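PDB 6D9N: organic hydroperoxide resistance protein from Elizabethkingia anophelis NUHP1, which confers resistance to organic hydroperoxides, probably by reducing them with a reactive cysteine thiol. Local coordinates for the interface of chains A and B. Coordinates in Å, arbitrary orientation; residue numbers count along the deposited sequence, not the author numbering. Chains: chain A/B, Organic hydroperoxide resistance protein.

The interface of chains A and B. Residues chain A 83-87; chain B 18-21.
A:Val86 and B:Ala19 pair as antiparallel neighbours where strand 85-94 of one subunit meets strand 11-20 of the other, an intermolecular beta-sheet junction. Two reciprocal backbone hydrogen bonds define the register. A:Val86 N donates to B:Ala19 O at 2.9 Å. B:Ala19 N returns a bond to A:Val86 O at 2.8 Å. Each residue thus has both its N-H and its carbonyl engaged across the seam, and A:Thr87 bridges to B:Thr18 as the next antiparallel pair.

Threonine methyls line one face of this junction. A:Thr85 CG2 touches B:Thr18 CG2 at 3.5 Å, the two side chains crossing at a slant; in both residues OG1 is anti to the carbonyl carbon, which puts the CG2 methyl anti to the backbone N. The same A:Thr85 CG2 lies 3.9 Å from B:Thr20 CG2, these side chains running alongside each other in the same direction. The three methyls thus form a triangular cluster, adding apolar contact to the backbone pairing. A:Thr87 lies beside B:Thr18 in similar fashion to the second pair, with A:Thr87 CG2 3.3 Å from B:Thr18 OG1, the hydroxyl.

Beyond the paired strands, A:Glu83 reaches across with CG anti to its backbone N (chi1 -179°) and the rest of the side chain stretched out toward the partner. Its carboxylate oxygen, A:Glu83 OE2, comes to 2.9 Å from B:Gly21 N. The bent geometry, 128° at H, makes this a weak hydrogen bond. A:Glu83 CD also lies 3.7 Å from B:Gly21 CA, so the carboxylate rests against the backbone just after strand 11-20.

The patch joins the start of strand 85-94 to the end of the partner's N-terminal strand; two-fold symmetry repeats it with the chains exchanged, consistent with the intertwined dimer typical of Ohr proteins.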
loop_
_atom_site.group_PDB
_atom_site.type_symbol
_atom_site.label_atom_id
_atom_site.label_comp_id
_atom_site.label_asym_id
_atom_site.label_seq_id
_atom_site.Cartn_x
_atom_site.Cartn_y
_atom_site.Cartn_z
ATOM N N GLU A 83 16.861 2.043 18.116
ATOM C CA GLU A 83 16.316 1.822 16.788
ATOM C C GLU A 83 14.875 1.328 16.904
ATOM O O GLU A 83 14.596 0.367 17.639
ATOM C CB GLU A 83 17.138 0.773 16.030
ATOM C CG GLU A 83 16.573 0.561 14.605
ATOM C CD GLU A 83 17.507 -0.172 13.664
ATOM O OE1 GLU A 83 18.683 0.239 13.553
ATOM O OE2 GLU A 83 17.072 -1.145 13.012
ATOM N N THR A 84 13.971 1.964 16.162
ATOM C CA THR A 84 12.556 1.597 16.226
ATOM C C THR A 84 12.232 0.421 15.312
ATOM O O THR A 84 12.974 0.094 14.386
ATOM C CB THR A 84 11.666 2.796 15.851
ATOM O OG1 THR A 84 11.919 3.234 14.516
ATOM C CG2 THR A 84 11.895 3.958 16.807
ATOM N N THR A 85 11.121 -0.249 15.623
ATOM C CA THR A 85 10.578 -1.325 14.790
ATOM C C THR A 85 9.092 -1.056 14.608
ATOM O O THR A 85 8.426 -0.669 15.576
ATOM C CB THR A 85 10.807 -2.689 15.490
ATOM O OG1 THR A 85 12.198 -2.826 15.800
ATOM C CG2 THR A 85 10.383 -3.872 14.638
ATOM N N VAL A 86 8.564 -1.277 13.399
ATOM C CA VAL A 86 7.119 -1.187 13.191
ATOM C C VAL A 86 6.683 -2.465 12.487
ATOM O O VAL A 86 7.256 -2.849 11.460
ATOM C CB VAL A 86 6.714 0.047 12.357
ATOM C CG1 VAL A 86 5.217 0.004 12.062
ATOM C CG2 VAL A 86 7.092 1.333 13.104
ATOM N N THR A 87 5.644 -3.095 13.003
ATOM C CA THR A 87 5.007 -4.205 12.312
ATOM C C THR A 87 3.613 -3.794 11.862
ATOM O O THR A 87 2.897 -3.085 12.573
ATOM C CB THR A 87 4.878 -5.457 13.199
ATOM O OG1 THR A 87 4.115 -5.142 14.379
ATOM C CG2 THR A 87 6.234 -6.029 13.521
ATOM N N THR B 18 7.575 -6.160 8.669
ATOM C CA THR B 18 8.306 -5.439 9.707
ATOM C C THR B 18 9.259 -4.470 9.044
ATOM O O THR B 18 10.011 -4.860 8.142
ATOM C CB THR B 18 9.103 -6.418 10.573
ATOM O OG1 THR B 18 8.190 -7.310 11.214
ATOM C CG2 THR B 18 9.868 -5.658 11.671
ATOM N N ALA B 19 9.243 -3.227 9.519
ATOM C CA ALA B 19 10.154 -2.183 9.065
ATOM C C ALA B 19 11.092 -1.799 10.212
ATOM O O ALA B 19 10.656 -1.619 11.363
ATOM C CB ALA B 19 9.377 -0.940 8.621
ATOM N N THR B 20 12.372 -1.620 9.878
ATOM C CA THR B 20 13.432 -1.291 10.820
ATOM C C THR B 20 14.414 -0.376 10.108
ATOM O O THR B 20 14.252 -0.025 8.946
ATOM C CB THR B 20 14.207 -2.581 11.208
ATOM O OG1 THR B 20 14.595 -3.291 10.002
ATOM C CG2 THR B 20 13.353 -3.469 12.092
ATOM N N GLY B 21 15.481 -0.015 10.810
ATOM C CA GLY B 21 16.643 0.613 10.197
ATOM C C GLY B 21 16.586 2.111 10.089
ATOM O O GLY B 21 17.540 2.719 9.568
#